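Local coordinates for short chain dehydrogenase (A0QTM2 homolog) (Mycobacterium thermoresistibile, PDB 3SC4), which is probably an NAD(P)-dependent oxidoreductase of the short-chain dehydrogenase family, built on a Rossmann fold, at residues B[219-231]-B[242-254]. Residues are numbered along the deposited sequence; the frame is centred on the assembly and turned at random. Where two conformers were deposited one is given.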
ATOM      1  N   ARG B 219     -17.556  -9.624 -18.964  1.00 26.66           N
ATOM      2  CA  ARG B 219     -18.339 -10.683 -18.318  1.00 26.40           C
ATOM      3  C   ARG B 219     -19.319 -10.095 -17.309  1.00 25.48           C
ATOM      4  O   ARG B 219     -19.181  -8.939 -16.886  1.00 24.40           O
ATOM      5  CB  ARG B 219     -17.436 -11.735 -17.653  1.00 26.04           C
ATOM      6  CG  ARG B 219     -16.803 -12.697 -18.653  1.00 26.75           C
ATOM      7  CD  ARG B 219     -16.035 -13.852 -18.007  1.00 26.68           C
ATOM      8  NE  ARG B 219     -15.813 -14.894 -19.005  1.00 26.87           N
ATOM      9  CZ  ARG B 219     -14.651 -15.479 -19.297  1.00 26.51           C
ATOM     10  NH1 ARG B 219     -13.535 -15.211 -18.634  1.00 26.16           N
ATOM     11  NH2 ARG B 219     -14.621 -16.385 -20.258  1.00 27.29           N
ATOM     12  N   LYS B 220     -20.304 -10.912 -16.942  1.00 25.66           N
ATOM     13  CA  LYS B 220     -21.357 -10.523 -16.000  1.00 25.82           C
ATOM     14  C   LYS B 220     -20.892 -10.576 -14.535  1.00 24.28           C
ATOM     15  O   LYS B 220     -19.954 -11.284 -14.202  1.00 24.44           O
ATOM     16  CB  LYS B 220     -22.602 -11.408 -16.194  1.00 27.15           C
ATOM     17  CG  LYS B 220     -23.209 -11.341 -17.594  1.00 30.03           C
ATOM     18  CD  LYS B 220     -24.592 -12.000 -17.674  1.00 35.47           C
ATOM     19  CE  LYS B 220     -24.524 -13.527 -17.977  1.00 39.18           C
ATOM     20  NZ  LYS B 220     -25.848 -14.259 -17.704  1.00 39.29           N
ATOM     21  N   PRO B 221     -21.553  -9.813 -13.652  1.00 23.66           N
ATOM     22  CA  PRO B 221     -21.125  -9.781 -12.249  1.00 22.75           C
ATOM     23  C   PRO B 221     -21.216 -11.125 -11.558  1.00 22.55           C
ATOM     24  O   PRO B 221     -20.521 -11.367 -10.575  1.00 21.97           O
ATOM     25  CB  PRO B 221     -22.076  -8.775 -11.592  1.00 22.72           C
ATOM     26  CG  PRO B 221     -23.036  -8.354 -12.639  1.00 23.49           C
ATOM     27  CD  PRO B 221     -22.565  -8.786 -13.957  1.00 23.44           C
ATOM     28  N   GLU B 222     -22.067 -11.993 -12.087  1.00 23.14           N
ATOM     29  CA  GLU B 222     -22.171 -13.369 -11.610  1.00 23.37           C
ATOM     30  C   GLU B 222     -20.833 -14.097 -11.605  1.00 22.09           C
ATOM     31  O   GLU B 222     -20.623 -14.935 -10.772  1.00 22.30           O
ATOM     32  CB  GLU B 222     -23.197 -14.153 -12.443  1.00 24.69           C
ATOM     33  CG  GLU B 222     -24.669 -13.884 -12.042  1.00 27.93           C
ATOM     34  CD  GLU B 222     -25.317 -12.644 -12.717  1.00 31.31           C
ATOM     35  OE1 GLU B 222     -24.633 -11.842 -13.398  1.00 31.23           O
ATOM     36  OE2 GLU B 222     -26.548 -12.485 -12.551  1.00 35.97           O
ATOM     37  N   VAL B 223     -19.923 -13.784 -12.514  1.00 20.98           N
ATOM     38  CA  VAL B 223     -18.626 -14.429 -12.477  1.00 20.57           C
ATOM     39  C   VAL B 223     -17.940 -14.184 -11.136  1.00 19.91           C
ATOM     40  O   VAL B 223     -17.303 -15.082 -10.615  1.00 20.14           O
ATOM     41  CB  VAL B 223     -17.702 -14.009 -13.653  1.00 20.70           C
ATOM     42  CG1 VAL B 223     -17.040 -12.644 -13.400  1.00 19.51           C
ATOM     43  CG2 VAL B 223     -16.662 -15.062 -13.886  1.00 18.18           C
ATOM     44  N   TYR B 224     -18.131 -12.999 -10.560  1.00 19.33           N
ATOM     45  CA  TYR B 224     -17.583 -12.641  -9.251  1.00 19.02           C
ATOM     46  C   TYR B 224     -18.398 -13.261  -8.108  1.00 19.79           C
ATOM     47  O   TYR B 224     -17.837 -13.794  -7.144  1.00 20.06           O
ATOM     48  CB  TYR B 224     -17.586 -11.116  -9.086  1.00 19.14           C
ATOM     49  CG  TYR B 224     -16.285 -10.458  -8.656  1.00 18.13           C
ATOM     50  CD1 TYR B 224     -15.520 -10.970  -7.622  1.00 17.04           C
ATOM     51  CD2 TYR B 224     -15.869  -9.255  -9.248  1.00 20.06           C
ATOM     52  CE1 TYR B 224     -14.346 -10.356  -7.220  1.00 16.90           C
ATOM     53  CE2 TYR B 224     -14.692  -8.630  -8.851  1.00 18.95           C
ATOM     54  CZ  TYR B 224     -13.939  -9.189  -7.836  1.00 18.53           C
ATOM     55  OH  TYR B 224     -12.777  -8.572  -7.448  1.00 18.11           O
ATOM     56  N   ALA B 225     -19.724 -13.163  -8.200  1.00 20.46           N
ATOM     57  CA  ALA B 225     -20.630 -13.751  -7.184  1.00 21.08           C
ATOM     58  C   ALA B 225     -20.423 -15.266  -7.030  1.00 21.61           C
ATOM     59  O   ALA B 225     -20.221 -15.761  -5.928  1.00 22.35           O
ATOM     60  CB  ALA B 225     -22.087 -13.446  -7.511  1.00 20.54           C
ATOM     61  N   ASP B 226     -20.460 -15.996  -8.136  1.00 22.05           N
ATOM     62  CA  ASP B 226     -20.235 -17.449  -8.107  1.00 22.58           C
ATOM     63  C   ASP B 226     -18.835 -17.800  -7.600  1.00 22.24           C
ATOM     64  O   ASP B 226     -18.690 -18.732  -6.814  1.00 22.93           O
ATOM     65  CB  ASP B 226     -20.471 -18.088  -9.480  1.00 22.89           C
ATOM     66  CG  ASP B 226     -21.948 -18.182  -9.849  1.00 24.12           C
ATOM     67  OD1 ASP B 226     -22.810 -17.879  -9.002  1.00 23.33           O
ATOM     68  OD2 ASP B 226     -22.249 -18.581 -11.000  1.00 25.54           O
ATOM     69  N   ALA B 227     -17.808 -17.056  -8.012  1.00 21.48           N
ATOM     70  CA  ALA B 227     -16.446 -17.358  -7.520  1.00 21.22           C
ATOM     71  C   ALA B 227     -16.381 -17.104  -5.998  1.00 21.45           C
ATOM     72  O   ALA B 227     -15.874 -17.935  -5.246  1.00 21.83           O
ATOM     73  CB  ALA B 227     -15.355 -16.569  -8.277  1.00 19.65           C
ATOM     74  N   ALA B 228     -16.938 -15.982  -5.548  1.00 21.12           N
ATOM     75  CA  ALA B 228     -16.933 -15.643  -4.121  1.00 21.39           C
ATOM     76  C   ALA B 228     -17.559 -16.766  -3.306  1.00 22.31           C
ATOM     77  O   ALA B 228     -17.017 -17.186  -2.278  1.00 22.12           O
ATOM     78  CB  ALA B 228     -17.698 -14.326  -3.887  1.00 20.80           C
ATOM     79  N   TYR B 229     -18.699 -17.253  -3.807  1.00 22.90           N
ATOM     80  CA  TYR B 229     -19.474 -18.285  -3.149  1.00 23.58           C
ATOM     81  C   TYR B 229     -18.622 -19.525  -2.931  1.00 23.19           C
ATOM     82  O   TYR B 229     -18.588 -20.081  -1.849  1.00 23.59           O
ATOM     83  CB  TYR B 229     -20.718 -18.604  -3.982  1.00 24.24           C
ATOM     84  CG  TYR B 229     -21.677 -19.565  -3.297  1.00 27.34           C
ATOM     85  CD1 TYR B 229     -22.579 -19.118  -2.321  1.00 28.42           C
ATOM     86  CD2 TYR B 229     -21.672 -20.932  -3.625  1.00 29.81           C
ATOM     87  CE1 TYR B 229     -23.453 -19.994  -1.689  1.00 30.59           C
ATOM     88  CE2 TYR B 229     -22.534 -21.830  -2.997  1.00 32.66           C
ATOM     89  CZ  TYR B 229     -23.424 -21.360  -2.028  1.00 33.34           C
ATOM     90  OH  TYR B 229     -24.277 -22.261  -1.440  1.00 33.82           O
ATOM     91  N   VAL B 230     -17.915 -19.941  -3.964  1.00 22.61           N
ATOM     92  CA  VAL B 230     -17.019 -21.084  -3.853  1.00 22.69           C
ATOM     93  C   VAL B 230     -15.995 -20.860  -2.741  1.00 22.68           C
ATOM     94  O   VAL B 230     -15.795 -21.734  -1.898  1.00 23.38           O
ATOM     95  CB  VAL B 230     -16.300 -21.357  -5.185  1.00 22.83           C
ATOM     96  CG1 VAL B 230     -15.191 -22.404  -4.993  1.00 22.27           C
ATOM     97  CG2 VAL B 230     -17.333 -21.759  -6.285  1.00 20.98           C
ATOM     98  N   VAL B 231     -15.386 -19.677  -2.717  1.00 21.73           N
ATOM     99  CA  VAL B 231     -14.336 -19.365  -1.744  1.00 21.68           C
ATOM    100  C   VAL B 231     -14.897 -19.323  -0.323  1.00 22.65           C
ATOM    101  O   VAL B 231     -14.271 -19.845   0.611  1.00 23.44           O
ATOM    102  CB  VAL B 231     -13.588 -18.041  -2.088  1.00 20.66           C
ATOM    103  CG1 VAL B 231     -12.634 -17.629  -0.962  1.00 19.94           C
ATOM    104  CG2 VAL B 231     -12.829 -18.197  -3.370  1.00 18.45           C
ATOM    105  N   THR B 242      -4.228 -15.184  -3.399  1.00 18.00           N
ATOM    106  CA  THR B 242      -4.645 -14.073  -4.261  1.00 16.89           C
ATOM    107  C   THR B 242      -5.271 -14.727  -5.504  1.00 17.83           C
ATOM    108  O   THR B 242      -4.562 -15.122  -6.430  1.00 17.74           O
ATOM    109  CB  THR B 242      -3.469 -13.093  -4.617  1.00 16.82           C
ATOM    110  OG1 THR B 242      -2.419 -13.769  -5.332  1.00 16.39           O
ATOM    111  CG2 THR B 242      -2.881 -12.456  -3.393  1.00 12.85           C
ATOM    112  N   LEU B 243      -6.605 -14.846  -5.491  1.00 18.14           N
ATOM    113  CA  LEU B 243      -7.380 -15.658  -6.466  1.00 18.40           C
ATOM    114  C   LEU B 243      -7.989 -14.884  -7.648  1.00 18.52           C
ATOM    115  O   LEU B 243      -8.356 -13.704  -7.531  1.00 18.19           O
ATOM    116  CB  LEU B 243      -8.529 -16.341  -5.722  1.00 17.91           C
ATOM    117  CG  LEU B 243      -8.074 -17.251  -4.582  1.00 17.45           C
ATOM    118  CD1 LEU B 243      -9.202 -17.527  -3.612  1.00 16.24           C
ATOM    119  CD2 LEU B 243      -7.525 -18.556  -5.178  1.00 14.64           C
ATOM    120  N   LEU B 244      -8.119 -15.581  -8.776  1.00 18.83           N
ATOM    121  CA  LEU B 244      -8.830 -15.077  -9.950  1.00 18.27           C
ATOM    122  C   LEU B 244     -10.188 -15.793 -10.116  1.00 18.42           C
ATOM    123  O   LEU B 244     -10.250 -16.996  -9.980  1.00 18.83           O
ATOM    124  CB  LEU B 244      -7.979 -15.329 -11.192  1.00 18.62           C
ATOM    125  CG  LEU B 244      -6.681 -14.530 -11.294  1.00 18.87           C
ATOM    126  CD1 LEU B 244      -5.859 -14.951 -12.523  1.00 18.83           C
ATOM    127  CD2 LEU B 244      -7.000 -13.057 -11.331  1.00 15.39           C
ATOM    128  N   CYS B 245     -11.263 -15.076 -10.450  1.00 18.27           N
ATOM    129  CA  CYS B 245     -12.591 -15.688 -10.465  1.00 19.14           C
ATOM    130  C   CYS B 245     -12.668 -16.945 -11.357  1.00 20.08           C
ATOM    131  O   CYS B 245     -13.004 -18.043 -10.904  1.00 19.85           O
ATOM    132  CB  CYS B 245     -13.642 -14.674 -10.913  1.00 18.82           C
ATOM    133  SG  CYS B 245     -13.869 -13.307  -9.741  1.00 19.79           S
ATOM    134  N   GLU B 246     -12.335 -16.774 -12.625  1.00 20.53           N
ATOM    135  CA  GLU B 246     -12.460 -17.848 -13.576  1.00 21.91           C
ATOM    136  C   GLU B 246     -11.667 -19.092 -13.132  1.00 22.94           C
ATOM    137  O   GLU B 246     -12.179 -20.212 -13.177  1.00 24.04           O
ATOM    138  CB  GLU B 246     -12.017 -17.377 -14.954  1.00 22.47           C
ATOM    139  CG  GLU B 246     -12.994 -16.418 -15.616  1.00 22.04           C
ATOM    140  CD  GLU B 246     -12.762 -14.960 -15.254  1.00 21.89           C
ATOM    141  OE1 GLU B 246     -12.245 -14.672 -14.144  1.00 20.14           O
ATOM    142  OE2 GLU B 246     -13.138 -14.100 -16.084  1.00 21.88           O
ATOM    143  N   ASP B 247     -10.449 -18.890 -12.653  1.00 22.60           N
ATOM    144  CA  ASP B 247      -9.637 -20.005 -12.161  1.00 23.63           C
ATOM    145  C   ASP B 247     -10.331 -20.744 -11.005  1.00 23.74           C
ATOM    146  O   ASP B 247     -10.363 -21.965 -10.965  1.00 25.01           O
ATOM    147  CB  ASP B 247      -8.241 -19.525 -11.739  1.00 22.95           C
ATOM    148  CG  ASP B 247      -7.531 -18.776 -12.839  1.00 24.27           C
ATOM    149  OD1 ASP B 247      -8.178 -17.951 -13.513  1.00 25.88           O
ATOM    150  OD2 ASP B 247      -6.322 -18.991 -13.045  1.00 27.82           O
ATOM    151  N   VAL B 248     -10.878 -19.992 -10.064  1.00 23.23           N
ATOM    152  CA  VAL B 248     -11.558 -20.579  -8.925  1.00 23.00           C
ATOM    153  C   VAL B 248     -12.725 -21.428  -9.413  1.00 24.22           C
ATOM    154  O   VAL B 248     -12.956 -22.554  -8.917  1.00 24.35           O
ATOM    155  CB  VAL B 248     -12.044 -19.481  -7.961  1.00 21.95           C
ATOM    156  CG1 VAL B 248     -13.046 -20.029  -6.960  1.00 21.72           C
ATOM    157  CG2 VAL B 248     -10.854 -18.882  -7.260  1.00 19.37           C
ATOM    158  N   LEU B 249     -13.438 -20.898 -10.401  1.00 24.28           N
ATOM    159  CA  LEU B 249     -14.607 -21.579 -10.926  1.00 25.54           C
ATOM    160  C   LEU B 249     -14.258 -22.907 -11.614  1.00 27.48           C
ATOM    161  O   LEU B 249     -14.897 -23.906 -11.335  1.00 28.77           O
ATOM    162  CB  LEU B 249     -15.419 -20.646 -11.826  1.00 24.80           C
ATOM    163  CG  LEU B 249     -16.205 -19.581 -11.015  1.00 23.83           C
ATOM    164  CD1 LEU B 249     -16.651 -18.432 -11.907  1.00 21.36           C
ATOM    165  CD2 LEU B 249     -17.417 -20.182 -10.250  1.00 21.05           C
ATOM    166  N   LEU B 250     -13.237 -22.940 -12.473  1.00 28.42           N
ATOM    167  CA  LEU B 250     -12.786 -24.210 -13.093  1.00 29.94           C
ATOM    168  C   LEU B 250     -12.334 -25.234 -12.078  1.00 29.94           C
ATOM    169  O   LEU B 250     -12.608 -26.410 -12.236  1.00 30.91           O
ATOM    170  CB  LEU B 250     -11.613 -23.992 -14.059  1.00 30.15           C
ATOM    171  CG  LEU B 250     -11.962 -23.237 -15.321  1.00 31.93           C
ATOM    172  CD1 LEU B 250     -10.729 -23.084 -16.200  1.00 34.87           C
ATOM    173  CD2 LEU B 250     -13.069 -23.947 -16.066  1.00 34.31           C
ATOM    174  N   GLU B 251     -11.618 -24.787 -11.053  1.00 29.01           N
ATOM    175  CA  GLU B 251     -11.112 -25.673 -10.010  0.50 29.86           C
ATOM    176  C   GLU B 251     -12.280 -26.316  -9.242  1.00 30.33           C
ATOM    177  O   GLU B 251     -12.139 -27.417  -8.699  1.00 31.59           O
ATOM    178  CB  GLU B 251     -10.126 -24.911  -9.090  0.50 28.93           C
ATOM    179  CG  GLU B 251      -8.729 -24.702  -9.756  0.50 30.17           C
ATOM    180  CD  GLU B 251      -7.913 -23.484  -9.262  0.50 31.50           C
ATOM    181  OE1 GLU B 251      -8.286 -22.821  -8.258  0.50 31.89           O
ATOM    182  OE2 GLU B 251      -6.873 -23.187  -9.910  0.50 32.02           O
ATOM    183  N   SER B 252     -13.431 -25.625  -9.225  1.00 29.62           N
ATOM    184  CA  SER B 252     -14.638 -26.059  -8.504  1.00 29.89           C
ATOM    185  C   SER B 252     -15.546 -27.003  -9.285  1.00 31.07           C
ATOM    186  O   SER B 252     -16.379 -27.686  -8.683  1.00 30.53           O
ATOM    187  CB  SER B 252     -15.480 -24.857  -8.082  1.00 28.95           C
ATOM    188  OG  SER B 252     -16.258 -24.364  -9.157  1.00 27.91           O
ATOM    189  N   GLY B 253     -15.403 -27.008 -10.614  1.00 31.76           N
ATOM    190  CA  GLY B 253     -16.141 -27.926 -11.499  1.00 32.86           C
ATOM    191  C   GLY B 253     -16.910 -27.275 -12.637  1.00 32.65           C
ATOM    192  O   GLY B 253     -17.467 -27.960 -13.485  1.00 33.60           O
ATOM    193  N   VAL B 254     -16.969 -25.954 -12.662  1.00 31.78           N
ATOM    194  CA  VAL B 254     -17.549 -25.269 -13.795  1.00 31.68           C
ATOM    195  C   VAL B 254     -16.700 -25.577 -15.038  1.00 32.94           C
ATOM    196  O   VAL B 254     -15.484 -25.416 -15.006  1.00 32.92           O
ATOM    197  CB  VAL B 254     -17.624 -23.759 -13.546  1.00 30.53           C
ATOM    198  CG1 VAL B 254     -18.141 -23.038 -14.791  1.00 29.45           C
ATOM    199  CG2 VAL B 254     -18.511 -23.465 -12.324  1.00 28.63           C
TER
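At the edge of the Rossmann-fold sheet, helix 222-231 packs on the last strand, 242-244, and on helix 245-252 that follows it, where Ala227 and Cys245 bring the two backbones nearest. The axes of 222-231 and 245-252 pass 8.7 Å apart at 55°. Ala227 CB lies 3.6 Å from Cys245 CA, so small side chains let the backbones come close.

Cys245 SG sits over one face of the Tyr224 ring, 4.0 Å from its centroid. This is a sulfur-aromatic contact. The Tyr224 hydroxyl is hydrogen-bonded to Leu194 O in strand 190-195, which ties the ring to the neighbouring strand.

Leu249 is a knob in a hole formed by Val223, Asp226, Ala227 and Val230. Its two methyls divide the hole: Leu249 CD1 lies 3.6 Å from Val223 O, and Leu249 CD2 lies 3.8 Å from Asp226 CB. Farther along, the side chains of Val230 and Val248 pass alongside one another, pointing opposite ways, with Val230 CG1 3.8 Å from Val248 CG1. Val231 CG2 meets Leu243 CD1 tip to tip at 3.7 Å, which joins the helix to the edge strand.

The polar end is a salt bridge. Arg219 NH1 donates to Glu246 OE2 at 2.8 Å. OE2 receives it on its anti lone pair and lies tilted a little out of the guanidinium plane. The guanidinium and carboxylate planes stand 63° apart. Glu246 bends at chi2 (88°), which carries its carboxylate toward the arginine. The other oxygen, OE1, accepts from Arg197 N. Arg219 NE also pairs with Asp261, and its NH2 bonds to Asn278.

The contact is thus apolar along the helices and ionic at one end. Two acids share the buried arginine; they probably offset the cost of burying its charge and hold its guanidinium in place.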